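Local coordinates for protein Two-component sensor histidine kinase (PDB 3OLO) that probably serves as the sensory PAS domain of a two-component histidine kinase, an enzyme that phosphorylates itself on histidine, at residues V23-C28 with N39-R44; D60-F65 with F81-R86; M97-L102 with S110-R115. All coordinates share one frame; numbering follows the deposited sequence.

Contact 1. Residues V23-C28 with N39-R44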
loop_
_atom_site.group_PDB
_atom_site.type_symbol
_atom_site.label_atom_id
_atom_site.label_comp_id
_atom_site.label_asym_id
_atom_site.label_seq_id
_atom_site.Cartn_x
_atom_site.Cartn_y
_atom_site.Cartn_z
ATOM N N VAL A 23 -6.757 -2.088 2.288
ATOM C CA VAL A 23 -7.808 -1.721 3.220
ATOM C C VAL A 23 -7.485 -0.473 4.061
ATOM O O VAL A 23 -8.379 0.279 4.441
ATOM C CB VAL A 23 -8.099 -2.920 4.156
ATOM C CG1 VAL A 23 -8.759 -2.473 5.437
ATOM C CG2 VAL A 23 -8.954 -3.957 3.435
ATOM N N GLU A 24 -6.218 -0.255 4.376
ATOM C CA GLU A 24 -5.871 0.829 5.285
ATOM C C GLU A 24 -5.781 2.175 4.566
ATOM O O GLU A 24 -5.247 2.267 3.469
ATOM C CB GLU A 24 -4.550 0.540 5.999
ATOM C CG GLU A 24 -3.999 1.764 6.719
ATOM C CD GLU A 24 -3.312 1.425 8.030
ATOM O OE1 GLU A 24 -2.558 0.437 8.065
ATOM O OE2 GLU A 24 -3.528 2.147 9.028
ATOM N N ALA A 25 -6.292 3.221 5.198
ATOM C CA ALA A 25 -6.148 4.562 4.650
ATOM C C ALA A 25 -4.675 4.954 4.642
ATOM O O ALA A 25 -4.009 4.942 5.672
ATOM C CB ALA A 25 -6.971 5.561 5.440
ATOM N N SER A 26 -4.180 5.300 3.463
ATOM C CA SER A 26 -2.787 5.671 3.259
ATOM C C SER A 26 -2.750 6.917 2.396
ATOM O O SER A 26 -3.503 7.018 1.422
ATOM C CB SER A 26 -2.037 4.561 2.510
ATOM O OG SER A 26 -2.233 3.287 3.099
ATOM N N PHE A 27 -1.869 7.861 2.712
ATOM C CA PHE A 27 -1.747 9.040 1.855
ATOM C C PHE A 27 -0.427 9.756 2.047
ATOM O O PHE A 27 0.290 9.495 3.007
ATOM C CB PHE A 27 -2.913 10.006 2.087
ATOM C CG PHE A 27 -3.047 10.478 3.508
ATOM C CD1 PHE A 27 -2.268 11.519 3.986
ATOM C CD2 PHE A 27 -3.968 9.889 4.364
ATOM C CE1 PHE A 27 -2.405 11.970 5.303
ATOM C CE2 PHE A 27 -4.112 10.326 5.674
ATOM C CZ PHE A 27 -3.327 11.363 6.147
ATOM N N CYS A 28 -0.105 10.645 1.113
ATOM C CA CYS A 28 1.122 11.433 1.190
ATOM C C CYS A 28 0.802 12.914 1.351
ATOM O O CYS A 28 -0.082 13.422 0.687
ATOM C CB CYS A 28 1.970 11.226 -0.063
ATOM S SG CYS A 28 2.710 9.585 -0.178
ATOM N N ASN A 39 -5.095 7.187 -1.266
ATOM C CA ASN A 39 -5.661 5.924 -1.744
ATOM C C ASN A 39 -7.167 5.867 -1.498
ATOM O O ASN A 39 -7.708 6.670 -0.743
ATOM C CB ASN A 39 -4.932 4.697 -1.153
ATOM C CG ASN A 39 -5.360 4.356 0.275
ATOM O OD1 ASN A 39 -5.940 5.168 0.983
ATOM N ND2 ASN A 39 -5.040 3.134 0.709
ATOM N N ASP A 40 -7.842 4.934 -2.162
ATOM C CA ASP A 40 -9.294 4.824 -2.071
ATOM C C ASP A 40 -9.789 4.762 -0.615
ATOM O O ASP A 40 -10.792 5.388 -0.274
ATOM C CB ASP A 40 -9.790 3.600 -2.858
ATOM C CG ASP A 40 -9.544 3.714 -4.367
ATOM O OD1 ASP A 40 -9.182 4.801 -4.857
ATOM O OD2 ASP A 40 -9.728 2.705 -5.076
ATOM N N ALA A 41 -9.099 4.018 0.246
ATOM C CA ALA A 41 -9.528 3.908 1.642
ATOM C C ALA A 41 -9.540 5.281 2.342
ATOM O O ALA A 41 -10.403 5.546 3.177
ATOM C CB ALA A 41 -8.650 2.905 2.420
ATOM N N THR A 42 -8.591 6.152 2.002
ATOM C CA THR A 42 -8.592 7.518 2.527
ATOM C C THR A 42 -9.805 8.340 2.054
ATOM O O THR A 42 -10.388 9.095 2.825
ATOM C CB THR A 42 -7.307 8.271 2.125
ATOM O OG1 THR A 42 -6.189 7.686 2.792
ATOM C CG2 THR A 42 -7.392 9.744 2.524
ATOM N N CYS A 43 -10.174 8.208 0.785
ATOM C CA CYS A 43 -11.376 8.872 0.292
ATOM C C CYS A 43 -12.594 8.368 1.062
ATOM O O CYS A 43 -13.409 9.157 1.522
ATOM C CB CYS A 43 -11.531 8.644 -1.207
ATOM S SG CYS A 43 -10.063 9.174 -2.117
ATOM N N ARG A 44 -12.692 7.056 1.253
ATOM C CA ARG A 44 -13.814 6.496 1.990
ATOM C C ARG A 44 -13.883 7.028 3.427
ATOM O O ARG A 44 -14.951 7.388 3.916
ATOM C CB ARG A 44 -13.744 4.967 2.015
ATOM C CG ARG A 44 -14.892 4.351 2.825
ATOM C CD ARG A 44 -14.554 2.999 3.430
ATOM N NE ARG A 44 -15.457 2.703 4.547
ATOM C CZ ARG A 44 -15.224 3.009 5.825
ATOM N NH1 ARG A 44 -14.091 3.619 6.192
ATOM N NH2 ARG A 44 -16.130 2.693 6.748
#
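The carboxamide of N39 lies against the backbone of E24 to S26 and works both of its ends there. Its CG sits in the crowded position between backbone N and carbonyl carbon (chi1 79°), which directs the amide toward this backbone. ND2 gives a nearly straight bond to E24 O, 2.9 Å away, with that oxygen close to the amide plane. OD1 takes the N-H of S26 at 3.0 Å, again almost straight, although the donor stands above the carbonyl plane. The same OD1 accepts from T42 N at 3.0 Å, which makes N39 the N-cap of helix 40-46, and the backbone N of N39 completes the set by donating to S26 O nearly along the C=O axis. One asparagine therefore fixes both the start of a helix and the path of a strand, in the PAS fold, where this helix follows the first two strands of the antiparallel sheet. Strand 25-28 and helix 40-44 cross at -105°, their axes approaching to 6.1 Å. E24 O is gripped twice, since S26 OG, beside its own backbone N, reaches it as well. ND2 has a second acceptor in I19 O of helix 8-21, so this buried amide also ties in the N-terminal helix. On the helix side T42 puts OG1 beside its own backbone N; the oxygen lies 3.5 Å from F27 CD2, at the edge of the ring and in its plane, while CG2 of T42 comes near the same ring carbon. Beyond the polar core A41 CB rests 3.3 Å from V23 O, a methyl against a backbone carbonyl, and A25 CB lies 4.4 Å from A41 CB, a looser apolar contact.

Contact 2. Residues D60-F65 with F81-R86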
loop_
_atom_site.group_PDB
_atom_site.type_symbol
_atom_site.label_atom_id
_atom_site.label_comp_id
_atom_site.label_asym_id
_atom_site.label_seq_id
_atom_site.Cartn_x
_atom_site.Cartn_y
_atom_site.Cartn_z
ATOM N N ASP A 60 -7.642 20.739 7.017
ATOM C CA ASP A 60 -9.076 20.756 6.682
ATOM C C ASP A 60 -9.805 19.515 7.199
ATOM O O ASP A 60 -11.029 19.476 7.181
ATOM C CB ASP A 60 -9.267 20.830 5.164
ATOM C CG ASP A 60 -8.624 22.058 4.556
ATOM O OD1 ASP A 60 -8.639 23.126 5.209
ATOM O OD2 ASP A 60 -8.106 21.956 3.424
ATOM N N ILE A 61 -9.039 18.499 7.612
ATOM C CA ILE A 61 -9.556 17.214 8.092
ATOM C C ILE A 61 -9.211 17.004 9.571
ATOM O O ILE A 61 -10.023 16.562 10.368
ATOM C CB ILE A 61 -8.882 16.038 7.335
ATOM C CG1 ILE A 61 -8.977 16.230 5.820
ATOM C CG2 ILE A 61 -9.477 14.697 7.750
ATOM C CD1 ILE A 61 -10.310 15.904 5.250
ATOM N N ASP A 62 -7.966 17.280 9.915
ATOM C CA ASP A 62 -7.477 17.053 11.270
ATOM C C ASP A 62 -7.980 18.166 12.178
ATOM O O ASP A 62 -7.431 19.262 12.204
ATOM C CB ASP A 62 -5.952 16.994 11.274
ATOM C CG ASP A 62 -5.381 16.615 12.625
ATOM O OD1 ASP A 62 -6.118 16.664 13.632
ATOM O OD2 ASP A 62 -4.189 16.272 12.678
ATOM N N VAL A 63 -9.049 17.875 12.902
ATOM C CA VAL A 63 -9.642 18.827 13.827
ATOM C C VAL A 63 -8.629 19.385 14.819
ATOM O O VAL A 63 -8.719 20.541 15.225
ATOM C CB VAL A 63 -10.780 18.166 14.624
ATOM C CG1 VAL A 63 -11.386 19.158 15.610
ATOM C CG2 VAL A 63 -11.842 17.650 13.676
ATOM N N ASP A 64 -7.668 18.562 15.222
ATOM C CA ASP A 64 -6.741 18.967 16.267
ATOM C C ASP A 64 -5.373 19.338 15.721
ATOM O O ASP A 64 -4.377 19.314 16.447
ATOM C CB ASP A 64 -6.633 17.858 17.310
ATOM C CG ASP A 64 -7.939 17.638 18.049
ATOM O OD1 ASP A 64 -8.657 18.631 18.300
ATOM O OD2 ASP A 64 -8.253 16.475 18.368
ATOM N N PHE A 65 -5.341 19.705 14.443
ATOM C CA PHE A 65 -4.088 19.956 13.736
ATOM C C PHE A 65 -3.180 20.958 14.459
ATOM O O PHE A 65 -1.976 20.750 14.569
ATOM C CB PHE A 65 -4.391 20.451 12.321
ATOM C CG PHE A 65 -3.170 20.824 11.531
ATOM C CD1 PHE A 65 -2.658 22.111 11.593
ATOM C CD2 PHE A 65 -2.545 19.898 10.716
ATOM C CE1 PHE A 65 -1.542 22.463 10.862
ATOM C CE2 PHE A 65 -1.430 20.244 9.984
ATOM C CZ PHE A 65 -0.925 21.528 10.060
ATOM N N PHE A 81 0.635 8.714 16.446
ATOM C CA PHE A 81 -0.137 9.392 17.488
ATOM C C PHE A 81 -1.619 9.520 17.109
ATOM O O PHE A 81 -1.987 9.311 15.955
ATOM C CB PHE A 81 0.453 10.777 17.762
ATOM C CG PHE A 81 0.325 11.726 16.607
ATOM C CD1 PHE A 81 1.273 11.745 15.602
ATOM C CD2 PHE A 81 -0.751 12.590 16.519
ATOM C CE1 PHE A 81 1.157 12.616 14.535
ATOM C CE2 PHE A 81 -0.876 13.459 15.451
ATOM C CZ PHE A 81 0.081 13.472 14.458
ATOM N N LYS A 82 -2.461 9.866 18.083
ATOM C CA LYS A 82 -3.904 9.962 17.860
ATOM C C LYS A 82 -4.320 11.387 17.572
ATOM O O LYS A 82 -3.816 12.330 18.179
ATOM C CB LYS A 82 -4.693 9.531 19.099
ATOM C CG LYS A 82 -4.273 8.233 19.714
ATOM C CD LYS A 82 -4.903 7.045 19.021
ATOM C CE LYS A 82 -4.118 5.791 19.332
ATOM N NZ LYS A 82 -2.743 5.920 18.784
ATOM N N THR A 83 -5.274 11.546 16.670
ATOM C CA THR A 83 -5.967 12.811 16.568
ATOM C C THR A 83 -7.416 12.547 16.175
ATOM O O THR A 83 -7.810 11.399 16.004
ATOM C CB THR A 83 -5.267 13.727 15.572
ATOM O OG1 THR A 83 -5.734 15.071 15.746
ATOM C CG2 THR A 83 -5.504 13.248 14.142
ATOM N N ARG A 84 -8.216 13.601 16.066
ATOM C CA ARG A 84 -9.594 13.469 15.592
ATOM C C ARG A 84 -9.678 13.996 14.176
ATOM O O ARG A 84 -9.097 15.033 13.867
ATOM C CB ARG A 84 -10.556 14.266 16.477
ATOM C CG ARG A 84 -10.582 13.816 17.936
ATOM C CD ARG A 84 -11.561 14.640 18.743
ATOM N NE ARG A 84 -11.133 16.028 18.866
ATOM C CZ ARG A 84 -11.955 17.055 19.079
ATOM N NH1 ARG A 84 -13.268 16.864 19.186
ATOM N NH2 ARG A 84 -11.462 18.281 19.177
ATOM N N TYR A 85 -10.382 13.270 13.317
ATOM C CA TYR A 85 -10.689 13.737 11.973
ATOM C C TYR A 85 -12.156 14.119 11.840
ATOM O O TYR A 85 -13.019 13.533 12.496
ATOM C CB TYR A 85 -10.423 12.625 10.961
ATOM C CG TYR A 85 -8.974 12.418 10.573
ATOM C CD1 TYR A 85 -7.941 13.103 11.204
ATOM C CD2 TYR A 85 -8.646 11.542 9.550
ATOM C CE1 TYR A 85 -6.608 12.900 10.829
ATOM C CE2 TYR A 85 -7.331 11.343 9.164
ATOM C CZ TYR A 85 -6.316 12.026 9.803
ATOM O OH TYR A 85 -5.006 11.811 9.412
ATOM N N ARG A 86 -12.438 15.108 10.995
ATOM C CA ARG A 86 -13.807 15.414 10.613
ATOM C C ARG A 86 -13.991 15.075 9.150
ATOM O O ARG A 86 -13.215 15.513 8.299
ATOM C CB ARG A 86 -14.152 16.882 10.836
ATOM C CG ARG A 86 -15.566 17.221 10.378
ATOM C CD ARG A 86 -15.856 18.705 10.448
ATOM N NE ARG A 86 -15.803 19.210 11.816
ATOM C CZ ARG A 86 -14.904 20.078 12.272
ATOM N NH1 ARG A 86 -13.965 20.564 11.468
ATOM N NH2 ARG A 86 -14.957 20.475 13.538
HETATM O O HOH W 1 -13.393 18.031 6.983
#
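R84 and D64 meet side-on with their flat groups only 26° from coplanar. The arginine chain, bent at chi3 (-67°), brings NE to D64 OD2 and NH2 to D64 OD1, both at 3.0 Å; each oxygen uses its syn lone pair, and both lie close to the guanidinium plane. Over one face of that guanidinium sits V63 CG1, while V63 CG2 takes a face of the R86 guanidinium, offset toward its rim, in the conformer of R86 described here. On the buried side I61 CG2 stands over one face of the Y85 ring, 3.9 Å from its centroid, a CH-pi contact. D62, its CG anti to the backbone N (chi1 -174°), crosses T83 obliquely. T83 OG1 donates to the syn lone pair of D62 OD1 at 2.7 Å, and the N-H of D64 reaches the same oxygen from above the carboxylate plane, closing an Asx turn within the type I turn D62-F65. An alanine in place of D62 would probably loosen this turn and its hold on T83, since the carboxylate that accepts both donors would be gone. The backbones add a single bridge between D62 and Y85, in which R86 N donates to I61 O at 2.9 Å and V63 N makes a weak bond to R84 O. The loop before helix 70-76 is thus fastened to 78-86, an outermost strand of the PAS sheet within the chain, and a water donating to D60 O and R86 O extends the link. OD1 of D62 accepts two hydrogen bonds and OD2 is bonded to H68 NE2, which would probably stabilise the ionised form of this buried carboxylate.

Contact 3. Residues M97-L102 with S110-R115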
loop_
_atom_site.group_PDB
_atom_site.type_symbol
_atom_site.label_atom_id
_atom_site.label_comp_id
_atom_site.label_asym_id
_atom_site.label_seq_id
_atom_site.Cartn_x
_atom_site.Cartn_y
_atom_site.Cartn_z
HETATM N N MSE A 97 -2.572 8.031 13.461
HETATM C CA MSE A 97 -1.759 8.291 12.276
HETATM C C MSE A 97 -0.337 7.825 12.516
HETATM O O MSE A 97 0.228 8.102 13.569
HETATM C CB MSE A 97 -1.680 9.794 11.990
HETATM C CG MSE A 97 -2.904 10.456 11.471
HETATM SE SE MSE A 97 -2.583 12.411 11.326
HETATM C CE MSE A 97 -1.453 12.480 9.767
ATOM N N SER A 98 0.242 7.147 11.528
ATOM C CA SER A 98 1.670 6.831 11.518
ATOM C C SER A 98 2.331 7.571 10.363
ATOM O O SER A 98 1.911 7.455 9.216
ATOM C CB SER A 98 1.895 5.330 11.370
ATOM O OG SER A 98 1.535 4.653 12.558
ATOM N N LEU A 99 3.347 8.361 10.672
ATOM C CA LEU A 99 4.014 9.161 9.664
ATOM C C LEU A 99 5.438 8.697 9.483
ATOM O O LEU A 99 6.114 8.381 10.458
ATOM C CB LEU A 99 4.076 10.613 10.086
ATOM C CG LEU A 99 2.761 11.334 10.282
ATOM C CD1 LEU A 99 2.292 11.186 11.722
ATOM C CD2 LEU A 99 2.978 12.783 9.912
ATOM N N THR A 100 5.875 8.686 8.228
ATOM C CA THR A 100 7.269 8.521 7.866
ATOM C C THR A 100 7.637 9.656 6.923
ATOM O O THR A 100 6.971 9.853 5.917
ATOM C CB THR A 100 7.483 7.212 7.120
ATOM O OG1 THR A 100 6.940 6.130 7.884
ATOM C CG2 THR A 100 8.962 6.976 6.875
ATOM N N PHE A 101 8.698 10.396 7.223
ATOM C CA PHE A 101 9.115 11.473 6.334
ATOM C C PHE A 101 10.177 10.988 5.370
ATOM O O PHE A 101 11.068 10.241 5.743
ATOM C CB PHE A 101 9.612 12.668 7.125
ATOM C CG PHE A 101 8.530 13.362 7.876
ATOM C CD1 PHE A 101 8.194 12.956 9.161
ATOM C CD2 PHE A 101 7.823 14.403 7.294
ATOM C CE1 PHE A 101 7.174 13.589 9.859
ATOM C CE2 PHE A 101 6.810 15.045 7.986
ATOM C CZ PHE A 101 6.486 14.637 9.272
ATOM N N LEU A 102 10.065 11.429 4.124
ATOM C CA LEU A 102 10.931 10.970 3.057
ATOM C C LEU A 102 11.324 12.150 2.189
ATOM O O LEU A 102 10.640 13.173 2.171
ATOM C CB LEU A 102 10.191 9.946 2.205
ATOM C CG LEU A 102 9.754 8.702 2.974
ATOM C CD1 LEU A 102 8.998 7.750 2.072
ATOM C CD2 LEU A 102 10.962 8.017 3.586
ATOM N N SER A 110 5.586 13.235 3.505
ATOM C CA SER A 110 5.423 12.153 4.451
ATOM C C SER A 110 4.443 11.140 3.910
ATOM O O SER A 110 3.521 11.477 3.183
ATOM C CB SER A 110 4.981 12.674 5.818
ATOM O OG SER A 110 3.788 13.408 5.707
ATOM N N CYS A 111 4.720 9.883 4.223
ATOM C CA CYS A 111 3.784 8.799 4.044
ATOM C C CYS A 111 3.027 8.663 5.340
ATOM O O CYS A 111 3.617 8.639 6.420
ATOM C CB CYS A 111 4.531 7.503 3.744
ATOM S SG CYS A 111 5.338 7.514 2.140
ATOM N N VAL A 112 1.716 8.562 5.232
ATOM C CA VAL A 112 0.870 8.517 6.396
ATOM C C VAL A 112 -0.038 7.303 6.291
ATOM O O VAL A 112 -0.673 7.094 5.264
ATOM C CB VAL A 112 0.028 9.804 6.481
ATOM C CG1 VAL A 112 -0.887 9.776 7.679
ATOM C CG2 VAL A 112 0.940 11.010 6.541
ATOM N N PHE A 113 -0.073 6.491 7.341
ATOM C CA PHE A 113 -1.063 5.426 7.459
ATOM C C PHE A 113 -2.005 5.734 8.618
ATOM O O PHE A 113 -1.564 6.100 9.708
ATOM C CB PHE A 113 -0.372 4.085 7.652
ATOM C CG PHE A 113 0.491 3.706 6.493
ATOM C CD1 PHE A 113 1.810 4.117 6.436
ATOM C CD2 PHE A 113 -0.029 2.981 5.436
ATOM C CE1 PHE A 113 2.604 3.784 5.360
ATOM C CE2 PHE A 113 0.764 2.637 4.359
ATOM C CZ PHE A 113 2.076 3.052 4.317
ATOM N N VAL A 114 -3.302 5.580 8.379
ATOM C CA VAL A 114 -4.308 6.004 9.348
ATOM C C VAL A 114 -5.277 4.876 9.672
ATOM O O VAL A 114 -5.904 4.302 8.789
ATOM C CB VAL A 114 -5.073 7.225 8.837
ATOM C CG1 VAL A 114 -5.977 7.807 9.931
ATOM C CG2 VAL A 114 -4.075 8.262 8.358
ATOM N N ARG A 115 -5.361 4.546 10.957
ATOM C CA ARG A 115 -6.279 3.529 11.438
ATOM C C ARG A 115 -7.419 4.229 12.138
ATOM O O ARG A 115 -7.199 5.088 12.985
ATOM C CB ARG A 115 -5.587 2.593 12.430
ATOM C CG ARG A 115 -4.641 1.593 11.803
ATOM C CD ARG A 115 -3.882 0.798 12.858
ATOM N NE ARG A 115 -2.602 1.420 13.191
ATOM C CZ ARG A 115 -1.671 0.857 13.959
ATOM N NH1 ARG A 115 -0.534 1.498 14.206
ATOM N NH2 ARG A 115 -1.875 -0.345 14.481
#
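M97, deposited as selenomethionine, folds its terminal methyl back onto V112: the chain bends at chi3 (75°) and carries CE to 3.5 Å from V112 CG1, tighter than usual for two carbons. Its CG meanwhile lies beside V114 CG2, the two side chains pointing the same way, and L99 sets CG alongside V112 CG2 at 4.2 Å. These groups belong to the inner face of the beta hairpin formed by strands 92-104 and 107-116, neighbours in the antiparallel sheet of the PAS fold. On the neighbouring strands Y85, touching M97 and V114, and F27, touching V112 and V114, extend this face. Toward the turn of the hairpin the same face carries F101, over whose ring S110 CB stands 4.0 Å from the centroid, offset toward the rim; S110 OG occupies the crowded position between backbone N and carbonyl carbon. Across the backbone, S98 with F113 and T100 with C111 are hydrogen-bonded pairs, each with two N-H...O bonds that lie in the carbonyl planes; S98 N to F113 O is 2.8 Å. The non-hydrogen-bonded pair between them, L99 with V112, brings V112 CA to 3.2 Å from S98 O. The segments 97-102 and 110-115 run antiparallel, their directions 164° apart. The opposite face carries S98, T100, C111 and F113, and here L18 of the second subunit packs on C111 and F113, so this side of the sheet contributes to the dimer contact. L102 CD1 touches C111 SG. At the polar edge R115 finds its salt-bridge partner in E96, and S98 OG bonds to T80 OG1. Between the two segments themselves, S98 OG lies near the plane of the R115 guanidinium at its edge, 4.1 Å from NH1.

Overall arrangement
Contact 3 is the middle of the sheet, with the other two contacts on its two sides. Strand 25-29 of contact 1 pairs with strand 107-116: F27 O lies 2.8 Å from V112 N and A25 O 2.9 Å from V114 N, both probable hydrogen bonds. On the other side strand 78-86 of contact 2 pairs with strand 92-104, F81 O being 2.9 Å from M97 N. Contacts 1 and 2, with centres about 15 Å apart, still touch across the inner face, where F27 CZ and Y85 OH are 3.7 Å apart. Helix 40-46 and the 60-65 loop thus attach near opposite flanks of one sheet, while contacts 1 and 3 both touch the second subunit.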